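Local coordinates for HhaI Restriction Endonuclease (Haemophilus parahaemolyticus, PDB 6UKF), which recognises the double-stranded DNA sequence GCGC and cuts it, as the nuclease of a bacterial restriction-modification system, at residues P50-I60 with N227-L236; R200-L209 with H218-F226. All coordinates share one frame; numbering follows the deposited sequence.

Interaction 1: P50-I60 with N227-L236; sequences PHSQCGQFVLI and NANVIFSISL. With EDO (1,2-ethanediol), chain E; nucleotides of chain B.
Strands H51-I60 and A228-L236 pair antiparallel within a five-stranded sheet, their axes 4.3 Å apart at closest and their directions 147° apart. S52 forms a hydrogen-bonded pair with I234, and F57 with V230. One extra residue between these pairs marks a beta bulge opposite F232: C54 N donates to F232 O (2.8 Å) from above its carbonyl plane, while F232 N donates to G55 O (3.0 Å). The positive phi of G55 suits glycine there.

On the face carrying F57 and V230, F57 CG lies between its backbone N and carbonyl carbon (chi1 51°), which lays the ring beside V230; V230 CB sits over one side, 3.8 Å from the centroid, a CH-pi contact. L59 CD1 extends this patch to V230 CG2, and W116 packs on both F57 and F232.

The face bearing Q53, Q56 and N229 meets DNA. Q53 NE2 hydrogen-bonds a guanine O6 and passes 3.4 Å from C6 of DA10 of chain B, with R155 holding Q53 OE1. Q56 NE2 gives one bond to OP2 of DC7 of chain B (2.8 Å) and another to a water that donates in turn to N229 OD1. At the N-terminal end of 227-236, N227 ND2 donates almost straight, at 175°, to OP2 of DG6 of chain B, 2.7 Å away.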
loop_
_atom_site.group_PDB
_atom_site.type_symbol
_atom_site.label_atom_id
_atom_site.label_comp_id
_atom_site.label_asym_id
_atom_site.label_seq_id
_atom_site.Cartn_x
_atom_site.Cartn_y
_atom_site.Cartn_z
ATOM N N PRO A 50 -10.523 -2.376 8.100
ATOM C CA PRO A 50 -11.617 -3.133 7.470
ATOM C C PRO A 50 -11.751 -2.914 5.974
ATOM O O PRO A 50 -12.144 -3.845 5.265
ATOM C CB PRO A 50 -12.854 -2.662 8.245
ATOM C CG PRO A 50 -12.321 -2.321 9.596
ATOM C CD PRO A 50 -10.947 -1.744 9.364
ATOM N N HIS A 51 -11.450 -1.719 5.470
ATOM C CA HIS A 51 -11.472 -1.431 4.037
ATOM C C HIS A 51 -10.072 -0.989 3.642
ATOM O O HIS A 51 -9.655 0.130 3.960
ATOM C CB HIS A 51 -12.501 -0.355 3.714
ATOM C CG HIS A 51 -13.884 -0.707 4.160
ATOM N ND1 HIS A 51 -14.711 -1.536 3.433
ATOM C CD2 HIS A 51 -14.578 -0.360 5.269
ATOM C CE1 HIS A 51 -15.860 -1.675 4.069
ATOM N NE2 HIS A 51 -15.805 -0.972 5.186
ATOM N N SER A 52 -9.349 -1.868 2.955
ATOM C CA SER A 52 -7.947 -1.665 2.641
ATOM C C SER A 52 -7.667 -2.156 1.229
ATOM O O SER A 52 -8.506 -2.796 0.590
ATOM C CB SER A 52 -7.047 -2.450 3.606
ATOM O OG SER A 52 -7.252 -2.057 4.948
ATOM N N GLN A 53 -6.465 -1.866 0.757
ATOM C CA GLN A 53 -5.909 -2.499 -0.427
ATOM C C GLN A 53 -4.866 -3.510 0.037
ATOM O O GLN A 53 -4.529 -3.575 1.221
ATOM C CB GLN A 53 -5.378 -1.447 -1.398
ATOM C CG GLN A 53 -6.522 -0.563 -1.904
ATOM C CD GLN A 53 -6.073 0.570 -2.795
ATOM O OE1 GLN A 53 -6.243 0.517 -4.012
ATOM N NE2 GLN A 53 -5.514 1.616 -2.191
ATOM N N CYS A 54 -4.490 -4.411 -0.861
ATOM C CA CYS A 54 -3.781 -5.606 -0.422
ATOM C C CYS A 54 -2.826 -6.167 -1.476
ATOM O O CYS A 54 -2.833 -7.364 -1.766
ATOM C CB CYS A 54 -4.787 -6.648 0.064
ATOM S SG CYS A 54 -4.168 -7.715 1.364
ATOM N N GLY A 55 -2.015 -5.313 -2.087
ATOM C CA GLY A 55 -1.010 -5.761 -3.028
ATOM C C GLY A 55 -1.323 -5.326 -4.456
ATOM O O GLY A 55 -2.457 -4.986 -4.803
ATOM N N GLN A 56 -0.284 -5.348 -5.293
ATOM C CA GLN A 56 -0.411 -4.876 -6.666
ATOM C C GLN A 56 0.732 -5.414 -7.515
ATOM O O GLN A 56 1.727 -5.929 -7.004
ATOM C CB GLN A 56 -0.383 -3.348 -6.719
ATOM C CG GLN A 56 0.939 -2.748 -6.245
ATOM C CD GLN A 56 1.125 -1.337 -6.733
ATOM O OE1 GLN A 56 0.492 -0.412 -6.233
ATOM N NE2 GLN A 56 1.979 -1.165 -7.736
ATOM N N PHE A 57 0.581 -5.260 -8.832
ATOM C CA PHE A 57 1.686 -5.413 -9.771
ATOM C C PHE A 57 1.374 -4.605 -11.028
ATOM O O PHE A 57 0.223 -4.545 -11.464
ATOM C CB PHE A 57 1.992 -6.882 -10.114
ATOM C CG PHE A 57 0.803 -7.692 -10.558
ATOM C CD1 PHE A 57 0.464 -7.783 -11.901
ATOM C CD2 PHE A 57 0.051 -8.401 -9.635
ATOM C CE1 PHE A 57 -0.616 -8.549 -12.308
ATOM C CE2 PHE A 57 -1.030 -9.166 -10.038
ATOM C CZ PHE A 57 -1.362 -9.242 -11.373
ATOM N N VAL A 58 2.405 -3.982 -11.598
ATOM C CA VAL A 58 2.236 -3.165 -12.795
ATOM C C VAL A 58 2.213 -4.054 -14.030
ATOM O O VAL A 58 3.029 -4.973 -14.175
ATOM C CB VAL A 58 3.348 -2.104 -12.884
ATOM C CG1 VAL A 58 3.298 -1.382 -14.221
ATOM C CG2 VAL A 58 3.219 -1.112 -11.738
ATOM N N LEU A 59 1.267 -3.783 -14.927
ATOM C CA LEU A 59 1.211 -4.419 -16.235
ATOM C C LEU A 59 1.286 -3.343 -17.306
ATOM O O LEU A 59 0.640 -2.296 -17.191
ATOM C CB LEU A 59 -0.086 -5.203 -16.427
ATOM C CG LEU A 59 -0.303 -6.422 -15.532
ATOM C CD1 LEU A 59 -1.612 -7.097 -15.909
ATOM C CD2 LEU A 59 0.851 -7.404 -15.619
ATOM N N ILE A 60 2.064 -3.607 -18.347
ATOM C CA ILE A 60 2.269 -2.672 -19.448
ATOM C C ILE A 60 1.503 -3.200 -20.657
ATOM O O ILE A 60 1.745 -4.336 -21.084
ATOM C CB ILE A 60 3.763 -2.507 -19.771
ATOM C CG1 ILE A 60 4.535 -2.038 -18.530
ATOM C CG2 ILE A 60 3.942 -1.542 -20.931
ATOM C CD1 ILE A 60 4.061 -0.724 -17.950
ATOM N N ASN A 227 1.627 4.951 -14.657
ATOM C CA ASN A 227 1.435 3.583 -15.110
ATOM C C ASN A 227 0.252 2.938 -14.387
ATOM O O ASN A 227 -0.272 3.459 -13.400
ATOM C CB ASN A 227 2.717 2.772 -14.926
ATOM C CG ASN A 227 3.815 3.201 -15.886
ATOM O OD1 ASN A 227 3.538 3.786 -16.934
ATOM N ND2 ASN A 227 5.063 2.913 -15.533
ATOM N N ALA A 228 -0.177 1.789 -14.906
ATOM C CA ALA A 228 -1.369 1.103 -14.434
ATOM C C ALA A 228 -0.986 -0.213 -13.774
ATOM O O ALA A 228 -0.106 -0.935 -14.259
ATOM C CB ALA A 228 -2.336 0.836 -15.591
ATOM N N ASN A 229 -1.677 -0.508 -12.689
ATOM C CA ASN A 229 -1.395 -1.724 -11.912
ATOM C C ASN A 229 -2.669 -2.509 -11.632
ATOM O O ASN A 229 -3.749 -1.913 -11.448
ATOM C CB ASN A 229 -0.700 -1.407 -10.578
ATOM C CG ASN A 229 -1.198 -0.145 -9.894
ATOM O OD1 ASN A 229 -0.398 0.703 -9.491
ATOM N ND2 ASN A 229 -2.511 -0.010 -9.740
ATOM N N VAL A 230 -2.531 -3.825 -11.672
ATOM C CA VAL A 230 -3.497 -4.687 -11.016
ATOM C C VAL A 230 -3.341 -4.477 -9.520
ATOM O O VAL A 230 -2.221 -4.487 -8.997
ATOM C CB VAL A 230 -3.233 -6.148 -11.404
ATOM C CG1 VAL A 230 -4.138 -7.080 -10.629
ATOM C CG2 VAL A 230 -3.416 -6.332 -12.903
ATOM N N ILE A 231 -4.449 -4.250 -8.826
ATOM C CA ILE A 231 -4.391 -3.911 -7.407
ATOM C C ILE A 231 -5.614 -4.493 -6.717
ATOM O O ILE A 231 -6.723 -4.476 -7.259
ATOM C CB ILE A 231 -4.225 -2.387 -7.206
ATOM C CG1 ILE A 231 -4.142 -2.041 -5.720
ATOM C CG2 ILE A 231 -5.351 -1.618 -7.894
ATOM C CD1 ILE A 231 -3.513 -0.696 -5.465
ATOM N N PHE A 232 -5.398 -5.025 -5.520
ATOM C CA PHE A 232 -6.413 -5.773 -4.797
ATOM C C PHE A 232 -7.018 -4.926 -3.690
ATOM O O PHE A 232 -6.310 -4.205 -2.984
ATOM C CB PHE A 232 -5.798 -7.047 -4.220
ATOM C CG PHE A 232 -5.243 -7.952 -5.274
ATOM C CD1 PHE A 232 -3.918 -7.862 -5.659
ATOM C CD2 PHE A 232 -6.066 -8.852 -5.929
ATOM C CE1 PHE A 232 -3.415 -8.676 -6.654
ATOM C CE2 PHE A 232 -5.565 -9.670 -6.925
ATOM C CZ PHE A 232 -4.237 -9.582 -7.286
ATOM N N SER A 233 -8.335 -5.014 -3.557
ATOM C CA SER A 233 -9.069 -4.366 -2.484
ATOM C C SER A 233 -9.719 -5.434 -1.620
ATOM O O SER A 233 -10.171 -6.468 -2.124
ATOM C CB SER A 233 -10.141 -3.429 -3.038
ATOM O OG SER A 233 -9.544 -2.313 -3.669
ATOM N N ILE A 234 -9.754 -5.186 -0.317
ATOM C CA ILE A 234 -10.308 -6.139 0.630
ATOM C C ILE A 234 -11.286 -5.423 1.545
ATOM O O ILE A 234 -11.117 -4.244 1.875
ATOM C CB ILE A 234 -9.209 -6.879 1.432
ATOM C CG1 ILE A 234 -8.438 -5.920 2.343
ATOM C CG2 ILE A 234 -8.269 -7.594 0.473
ATOM C CD1 ILE A 234 -7.395 -6.617 3.207
ATOM N N SER A 235 -12.331 -6.146 1.943
ATOM C CA SER A 235 -13.336 -5.634 2.862
ATOM C C SER A 235 -13.619 -6.707 3.903
ATOM O O SER A 235 -13.964 -7.839 3.550
ATOM C CB SER A 235 -14.620 -5.272 2.115
ATOM O OG SER A 235 -15.550 -4.648 2.981
ATOM N N LEU A 236 -13.471 -6.348 5.174
ATOM C CA LEU A 236 -13.674 -7.303 6.254
ATOM C C LEU A 236 -15.102 -7.835 6.223
ATOM O O LEU A 236 -16.062 -7.072 6.091
ATOM C CB LEU A 236 -13.384 -6.620 7.590
ATOM C CG LEU A 236 -13.312 -7.501 8.839
ATOM C CD1 LEU A 236 -12.224 -8.552 8.723
ATOM C CD2 LEU A 236 -13.074 -6.634 10.065
HETATM C C1 EDO E . -11.765 3.183 6.270
HETATM O O1 EDO E . -12.640 2.953 5.160
HETATM C C2 EDO E . -10.825 1.994 6.446
HETATM O O2 EDO E . -11.556 0.863 6.938
ATOM P P DA B 10 -4.329 -0.195 5.133
ATOM O OP1 DA B 10 -4.791 -0.491 6.506
ATOM O OP2 DA B 10 -3.734 -1.265 4.304
ATOM O "O5'" DA B 10 -5.527 0.397 4.251
ATOM C "C5'" DA B 10 -6.526 1.204 4.846
ATOM C "C4'" DA B 10 -6.307 2.654 4.493
ATOM O "O4'" DA B 10 -6.319 2.822 3.047
ATOM C "C3'" DA B 10 -7.366 3.614 5.025
ATOM O "O3'" DA B 10 -6.725 4.815 5.418
ATOM C "C2'" DA B 10 -8.318 3.779 3.845
ATOM C "C1'" DA B 10 -7.371 3.698 2.660
ATOM N N9 DA B 10 -7.955 3.165 1.438
ATOM C C8 DA B 10 -8.715 2.038 1.307
ATOM N N7 DA B 10 -9.082 1.788 0.073
ATOM C C5 DA B 10 -8.507 2.813 -0.658
ATOM C C6 DA B 10 -8.521 3.121 -2.029
ATOM N N6 DA B 10 -9.165 2.384 -2.936
ATOM N N1 DA B 10 -7.849 4.221 -2.432
ATOM C C2 DA B 10 -7.206 4.955 -1.517
ATOM N N3 DA B 10 -7.121 4.764 -0.202
ATOM C C4 DA B 10 -7.803 3.666 0.167
ATOM P P DC B 7 5.022 -3.456 -7.829
ATOM O OP1 DC B 7 5.540 -4.843 -7.769
ATOM O OP2 DC B 7 3.810 -3.138 -8.607
ATOM O "O5'" DC B 7 4.800 -2.955 -6.330
ATOM C "C5'" DC B 7 5.820 -3.209 -5.378
ATOM C "C4'" DC B 7 5.471 -2.621 -4.028
ATOM O "O4'" DC B 7 5.568 -1.175 -4.091
ATOM C "C3'" DC B 7 4.055 -2.937 -3.526
ATOM O "O3'" DC B 7 4.131 -3.368 -2.169
ATOM C "C2'" DC B 7 3.307 -1.623 -3.688
ATOM C "C1'" DC B 7 4.429 -0.603 -3.497
ATOM N N1 DC B 7 4.162 0.707 -4.125
ATOM C C2 DC B 7 4.307 1.878 -3.373
ATOM O O2 DC B 7 4.682 1.800 -2.193
ATOM N N3 DC B 7 4.034 3.068 -3.962
ATOM C C4 DC B 7 3.634 3.107 -5.236
ATOM N N4 DC B 7 3.372 4.301 -5.776
ATOM C C5 DC B 7 3.485 1.925 -6.014
ATOM C C6 DC B 7 3.758 0.762 -5.424
ATOM P P DG B 6 6.712 0.612 -13.092
ATOM O OP1 DG B 6 6.911 -0.562 -13.967
ATOM O OP2 DG B 6 5.563 1.516 -13.326
ATOM O "O5'" DG B 6 6.655 0.114 -11.583
ATOM C "C5'" DG B 6 7.705 -0.688 -11.081
ATOM C "C4'" DG B 6 7.495 -0.981 -9.614
ATOM O "O4'" DG B 6 7.677 0.240 -8.845
ATOM C "C3'" DG B 6 6.105 -1.509 -9.243
ATOM O "O3'" DG B 6 6.265 -2.572 -8.322
ATOM C "C2'" DG B 6 5.400 -0.295 -8.646
ATOM C "C1'" DG B 6 6.559 0.439 -7.990
ATOM N N9 DG B 6 6.378 1.872 -7.815
ATOM C C8 DG B 6 5.878 2.771 -8.723
ATOM N N7 DG B 6 5.862 4.000 -8.279
ATOM C C5 DG B 6 6.397 3.907 -6.996
ATOM C C6 DG B 6 6.629 4.910 -6.019
ATOM O O6 DG B 6 6.406 6.124 -6.097
ATOM N N1 DG B 6 7.180 4.379 -4.856
ATOM C C2 DG B 6 7.474 3.053 -4.660
ATOM N N2 DG B 6 8.001 2.727 -3.472
ATOM N N3 DG B 6 7.263 2.108 -5.563
ATOM C C4 DG B 6 6.724 2.605 -6.702
HETATM O O HOH W 1 2.280 1.353 -9.360
HETATM O O HOH W 2 1.067 0.528 -17.118
#

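Interaction 2: R200-L209 with H218-F226; sequences RISGDDKDFL and HVKILSNTF. With EDO (1,2-ethanediol), chain H; nucleotides of chain C; nucleotides of chain B.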
loop_
_atom_site.group_PDB
_atom_site.type_symbol
_atom_site.label_atom_id
_atom_site.label_comp_id
_atom_site.label_asym_id
_atom_site.label_seq_id
_atom_site.Cartn_x
_atom_site.Cartn_y
_atom_site.Cartn_z
ATOM N N ARG A 200 -0.738 23.319 -4.008
ATOM C CA ARG A 200 -0.048 22.811 -5.184
ATOM C C ARG A 200 0.341 23.982 -6.075
ATOM O O ARG A 200 -0.502 24.822 -6.408
ATOM C CB ARG A 200 -0.952 21.850 -5.959
ATOM C CG ARG A 200 -1.248 20.545 -5.229
ATOM C CD ARG A 200 -2.544 19.911 -5.710
ATOM N NE ARG A 200 -2.870 18.702 -4.956
ATOM C CZ ARG A 200 -2.446 17.479 -5.266
ATOM N NH1 ARG A 200 -1.672 17.280 -6.325
ATOM N NH2 ARG A 200 -2.798 16.449 -4.510
ATOM N N ILE A 201 1.619 24.040 -6.450
ATOM C CA ILE A 201 2.118 25.023 -7.404
ATOM C C ILE A 201 3.114 24.320 -8.316
ATOM O O ILE A 201 3.698 23.295 -7.961
ATOM C CB ILE A 201 2.762 26.262 -6.737
ATOM C CG1 ILE A 201 4.041 25.884 -5.985
ATOM C CG2 ILE A 201 1.768 26.935 -5.798
ATOM C CD1 ILE A 201 4.779 27.064 -5.402
ATOM N N SER A 202 3.307 24.886 -9.504
ATOM C CA SER A 202 4.143 24.268 -10.520
ATOM C C SER A 202 5.134 25.274 -11.087
ATOM O O SER A 202 4.903 26.487 -11.062
ATOM C CB SER A 202 3.291 23.684 -11.660
ATOM O OG SER A 202 2.389 22.706 -11.173
ATOM N N GLY A 203 6.247 24.747 -11.592
ATOM C CA GLY A 203 7.253 25.550 -12.258
ATOM C C GLY A 203 8.372 24.716 -12.847
ATOM O O GLY A 203 8.896 23.812 -12.189
ATOM N N ASP A 204 8.746 25.010 -14.090
ATOM C CA ASP A 204 9.866 24.341 -14.750
ATOM C C ASP A 204 9.653 22.829 -14.826
ATOM O O ASP A 204 10.548 22.030 -14.539
ATOM C CB ASP A 204 11.190 24.693 -14.070
ATOM C CG ASP A 204 12.344 24.727 -15.041
ATOM O OD1 ASP A 204 12.172 25.292 -16.140
ATOM O OD2 ASP A 204 13.424 24.201 -14.704
ATOM N N ASP A 205 8.446 22.439 -15.233
ATOM C CA ASP A 205 8.071 21.032 -15.384
ATOM C C ASP A 205 8.181 20.262 -14.070
ATOM O O ASP A 205 8.506 19.072 -14.053
ATOM C CB ASP A 205 8.852 20.340 -16.507
ATOM C CG ASP A 205 8.409 18.907 -16.720
ATOM O OD1 ASP A 205 9.254 17.996 -16.587
ATOM O OD2 ASP A 205 7.208 18.690 -16.984
ATOM N N LYS A 206 7.903 20.930 -12.957
ATOM C CA LYS A 206 7.780 20.261 -11.672
ATOM C C LYS A 206 6.510 20.741 -10.992
ATOM O O LYS A 206 6.260 21.948 -10.911
ATOM C CB LYS A 206 8.995 20.519 -10.776
ATOM C CG LYS A 206 10.226 19.717 -11.180
ATOM C CD LYS A 206 11.310 19.746 -10.111
ATOM C CE LYS A 206 12.446 18.790 -10.454
ATOM N NZ LYS A 206 13.268 19.268 -11.598
ATOM N N ASP A 207 5.705 19.793 -10.526
ATOM C CA ASP A 207 4.530 20.083 -9.720
ATOM C C ASP A 207 4.925 19.903 -8.260
ATOM O O ASP A 207 5.382 18.825 -7.865
ATOM C CB ASP A 207 3.380 19.144 -10.082
ATOM C CG ASP A 207 2.976 19.248 -11.541
ATOM O OD1 ASP A 207 3.008 20.310 -12.071
ATOM O OD2 ASP A 207 2.613 18.133 -12.169
ATOM N N PHE A 208 4.767 20.959 -7.472
ATOM C CA PHE A 208 5.159 20.954 -6.072
ATOM C C PHE A 208 3.918 20.842 -5.199
ATOM O O PHE A 208 2.831 21.293 -5.570
ATOM C CB PHE A 208 5.931 22.226 -5.706
ATOM C CG PHE A 208 7.198 22.417 -6.492
ATOM C CD1 PHE A 208 8.355 21.741 -6.144
ATOM C CD2 PHE A 208 7.230 23.275 -7.577
ATOM C CE1 PHE A 208 9.519 21.915 -6.868
ATOM C CE2 PHE A 208 8.391 23.452 -8.305
ATOM C CZ PHE A 208 9.537 22.772 -7.949
ATOM N N LEU A 209 4.091 20.225 -4.036
ATOM C CA LEU A 209 3.041 20.113 -3.034
ATOM C C LEU A 209 3.619 20.565 -1.704
ATOM O O LEU A 209 4.728 20.162 -1.339
ATOM C CB LEU A 209 2.539 18.670 -2.921
ATOM C CG LEU A 209 1.497 18.390 -1.835
ATOM C CD1 LEU A 209 0.203 19.138 -2.108
ATOM C CD2 LEU A 209 1.243 16.894 -1.731
ATOM N N HIS A 218 6.878 21.464 4.652
ATOM C CA HIS A 218 7.725 20.571 3.878
ATOM C C HIS A 218 7.212 20.545 2.448
ATOM O O HIS A 218 6.001 20.584 2.211
ATOM C CB HIS A 218 7.720 19.164 4.473
ATOM C CG HIS A 218 8.406 19.077 5.801
ATOM N ND1 HIS A 218 8.785 17.880 6.370
ATOM C CD2 HIS A 218 8.782 20.043 6.670
ATOM C CE1 HIS A 218 9.363 18.114 7.534
ATOM N NE2 HIS A 218 9.374 19.419 7.740
ATOM N N VAL A 219 8.138 20.489 1.498
ATOM C CA VAL A 219 7.825 20.638 0.084
ATOM C C VAL A 219 8.139 19.330 -0.617
ATOM O O VAL A 219 9.206 18.744 -0.403
ATOM C CB VAL A 219 8.606 21.806 -0.543
ATOM C CG1 VAL A 219 8.195 21.996 -1.992
ATOM C CG2 VAL A 219 8.376 23.079 0.255
ATOM N N LYS A 220 7.212 18.879 -1.453
ATOM C CA LYS A 220 7.375 17.648 -2.204
ATOM C C LYS A 220 7.273 17.945 -3.692
ATOM O O LYS A 220 6.608 18.897 -4.111
ATOM C CB LYS A 220 6.312 16.611 -1.821
ATOM C CG LYS A 220 6.306 16.248 -0.346
ATOM C CD LYS A 220 5.323 17.103 0.436
ATOM C CE LYS A 220 5.513 16.936 1.933
ATOM N NZ LYS A 220 5.185 15.563 2.405
ATOM N N ILE A 221 7.955 17.126 -4.485
ATOM C CA ILE A 221 7.861 17.164 -5.937
ATOM C C ILE A 221 7.023 15.961 -6.350
ATOM O O ILE A 221 7.370 14.818 -6.026
ATOM C CB ILE A 221 9.245 17.113 -6.599
ATOM C CG1 ILE A 221 10.125 18.262 -6.105
ATOM C CG2 ILE A 221 9.100 17.157 -8.122
ATOM C CD1 ILE A 221 11.592 18.080 -6.440
ATOM N N LEU A 222 5.924 16.210 -7.052
ATOM C CA LEU A 222 5.035 15.131 -7.450
ATOM C C LEU A 222 5.567 14.440 -8.704
ATOM O O LEU A 222 6.369 14.992 -9.462
ATOM C CB LEU A 222 3.623 15.667 -7.678
ATOM C CG LEU A 222 3.037 16.431 -6.486
ATOM C CD1 LEU A 222 1.610 16.890 -6.765
ATOM C CD2 LEU A 222 3.086 15.598 -5.212
ATOM N N SER A 223 5.101 13.215 -8.914
ATOM C CA SER A 223 5.586 12.373 -9.993
ATOM C C SER A 223 4.979 12.788 -11.328
ATOM O O SER A 223 3.961 13.482 -11.390
ATOM C CB SER A 223 5.203 10.918 -9.723
ATOM O OG SER A 223 5.680 10.058 -10.742
ATOM N N ASN A 224 5.616 12.330 -12.406
ATOM C CA ASN A 224 5.065 12.416 -13.750
ATOM C C ASN A 224 4.814 11.028 -14.332
ATOM O O ASN A 224 4.584 10.907 -15.541
ATOM C CB ASN A 224 5.993 13.221 -14.668
ATOM C CG ASN A 224 6.101 14.683 -14.260
ATOM O OD1 ASN A 224 5.112 15.308 -13.874
ATOM N ND2 ASN A 224 7.309 15.234 -14.345
ATOM N N THR A 225 4.850 9.981 -13.505
ATOM C CA THR A 225 4.670 8.604 -13.949
ATOM C C THR A 225 3.241 8.162 -13.650
ATOM O O THR A 225 2.784 8.253 -12.505
ATOM C CB THR A 225 5.667 7.686 -13.238
ATOM O OG1 THR A 225 7.005 8.145 -13.476
ATOM C CG2 THR A 225 5.524 6.257 -13.736
ATOM N N PHE A 226 2.550 7.666 -14.675
ATOM C CA PHE A 226 1.129 7.333 -14.606
ATOM C C PHE A 226 0.877 5.932 -15.151
ATOM O O PHE A 226 0.048 5.721 -16.038
ATOM C CB PHE A 226 0.269 8.344 -15.362
ATOM C CG PHE A 226 0.224 9.702 -14.731
ATOM C CD1 PHE A 226 -0.805 10.045 -13.870
ATOM C CD2 PHE A 226 1.204 10.640 -15.005
ATOM C CE1 PHE A 226 -0.854 11.297 -13.291
ATOM C CE2 PHE A 226 1.162 11.894 -14.430
ATOM C CZ PHE A 226 0.130 12.223 -13.571
HETATM C C1 EDO H . 11.779 18.335 1.956
HETATM O O1 EDO H . 10.526 17.679 1.728
HETATM C C2 EDO H . 11.589 19.431 2.999
HETATM O O2 EDO H . 10.790 20.482 2.447
ATOM P P DC C 6 -0.498 13.277 -5.968
ATOM O OP1 DC C 6 -1.591 14.253 -6.167
ATOM O OP2 DC C 6 0.596 13.205 -6.962
ATOM O "O5'" DC C 6 0.179 13.521 -4.541
ATOM C "C5'" DC C 6 -0.639 13.779 -3.406
ATOM C "C4'" DC C 6 -0.105 13.095 -2.165
ATOM O "O4'" DC C 6 -0.310 11.652 -2.272
ATOM C "C3'" DC C 6 1.392 13.260 -1.895
ATOM O "O3'" DC C 6 1.608 13.280 -0.487
ATOM C "C2'" DC C 6 1.988 12.033 -2.573
ATOM C "C1'" DC C 6 0.946 10.985 -2.206
ATOM N N1 DC C 6 0.884 9.788 -3.084
ATOM C C2 DC C 6 0.595 8.557 -2.502
ATOM O O2 DC C 6 0.414 8.503 -1.281
ATOM N N3 DC C 6 0.529 7.455 -3.288
ATOM C C4 DC C 6 0.725 7.558 -4.602
ATOM N N4 DC C 6 0.644 6.443 -5.335
ATOM C C5 DC C 6 1.011 8.812 -5.220
ATOM C C6 DC C 6 1.078 9.892 -4.430
ATOM P P DG C 7 3.052 13.605 0.133
ATOM O OP1 DG C 7 2.817 14.526 1.267
ATOM O OP2 DG C 7 3.970 14.005 -0.951
ATOM O "O5'" DG C 7 3.548 12.202 0.731
ATOM C "C5'" DG C 7 2.933 11.678 1.907
ATOM C "C4'" DG C 7 3.789 10.612 2.565
ATOM O "O4'" DG C 7 3.685 9.363 1.819
ATOM C "C3'" DG C 7 5.286 10.901 2.640
ATOM O "O3'" DG C 7 5.823 10.292 3.825
ATOM C "C2'" DG C 7 5.816 10.293 1.344
ATOM C "C1'" DG C 7 4.919 9.072 1.170
ATOM N N9 DG C 7 4.608 8.738 -0.214
ATOM C C8 DG C 7 4.257 9.609 -1.216
ATOM N N7 DG C 7 4.004 9.020 -2.350
ATOM C C5 DG C 7 4.180 7.670 -2.077
ATOM C C6 DG C 7 4.045 6.544 -2.921
ATOM O O6 DG C 7 3.725 6.515 -4.116
ATOM N N1 DG C 7 4.317 5.357 -2.247
ATOM C C2 DG C 7 4.676 5.271 -0.924
ATOM N N2 DG C 7 4.902 4.039 -0.448
ATOM N N3 DG C 7 4.806 6.317 -0.123
ATOM C C4 DG C 7 4.544 7.480 -0.764
ATOM P P DA B 5 9.206 6.194 -15.782
ATOM O OP1 DA B 5 9.350 5.482 -17.072
ATOM O OP2 DA B 5 8.235 7.303 -15.652
ATOM O "O5'" DA B 5 8.911 5.109 -14.660
ATOM C "C5'" DA B 5 9.814 4.038 -14.498
ATOM C "C4'" DA B 5 9.552 3.306 -13.208
ATOM O "O4'" DA B 5 9.828 4.163 -12.090
ATOM C "C3'" DA B 5 8.106 2.837 -13.013
ATOM O "O3'" DA B 5 8.083 1.434 -13.153
ATOM C "C2'" DA B 5 7.709 3.317 -11.608
ATOM C "C1'" DA B 5 9.044 3.727 -11.004
ATOM N N9 DA B 5 9.004 4.802 -10.035
ATOM C C8 DA B 5 8.583 6.083 -10.236
ATOM N N7 DA B 5 8.701 6.848 -9.176
ATOM C C5 DA B 5 9.258 6.012 -8.223
ATOM C C6 DA B 5 9.633 6.218 -6.882
ATOM N N6 DA B 5 9.498 7.389 -6.251
ATOM N N1 DA B 5 10.164 5.173 -6.215
ATOM C C2 DA B 5 10.301 4.004 -6.851
ATOM N N3 DA B 5 9.987 3.690 -8.105
ATOM C C4 DA B 5 9.464 4.750 -8.742
HETATM O O HOH W 3 2.535 15.762 -11.050
HETATM O O HOH W 4 6.274 17.134 -11.069
#
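A beta hairpin of strands 207-212 and 217-221, within a four-stranded antiparallel sheet, presents side chains from one of its faces to the DNA backbone. L209 and K220 form a hydrogen-bonded pair, each backbone N donating to the other's O. L222 N adds a nearly straight bond to D207 O (2.8 Å, 176°). A water accepts from D207 N and donates to L222 O, carrying the pairing on beyond the direct bonds.

On the face away from the DNA, F208 lies alongside I221, CE1 coming within 3.8 Å of I221 CG1, and its ring meets F172 edge-to-face.

On the DNA side, the L222 and R200 side chains cross at about a right angle, L222 CD1 coming 3.3 Å from R200 NH1, while L209 CD1 sits over one face of the guanidinium. The R200 chain runs extended from CG to NE, and NH1 and NH2 both donate to OP1 of DC6 of chain C, NH1 at 3.0 Å, with that oxygen in the guanidinium plane. In the conformer described, K220 bends at chi2 (93°), and its NZ reaches OP1 of DG7 of chain C at 2.8 Å. Further along 218-226, in the part leading away from the hairpin, T225 OG1 donates to OP2 of DA5 of chain B, 2.6 Å away.

R200, and K220 in this conformer, bind phosphate oxygens of chain C, and T225 one of chain B, consistent with gripping the backbone irrespective of base sequence.

In the fold
From the N terminus, the chain passes helix 3-18 and short strands before strand 51-62, whose partner, strand 228-236, comes much later: 166 residues separate segments 50-60 and 227-236. Interaction 1 closes that long loop; within it lie helices 80-91 and 110-123 and strand 148-156, which carries the calcium-binding S151 and T153 and flanks 228-236 in the same sheet. Interaction 2 falls wholly inside the loop and closes a small one of eight residues, in a separate four-stranded sheet beside helix 169-179. The two do not cross, and their centres are 25 Å apart. F226 leads directly into N227, so the segment leaving the hairpin region returns the chain to the central sheet, and both contacts touch the DNA.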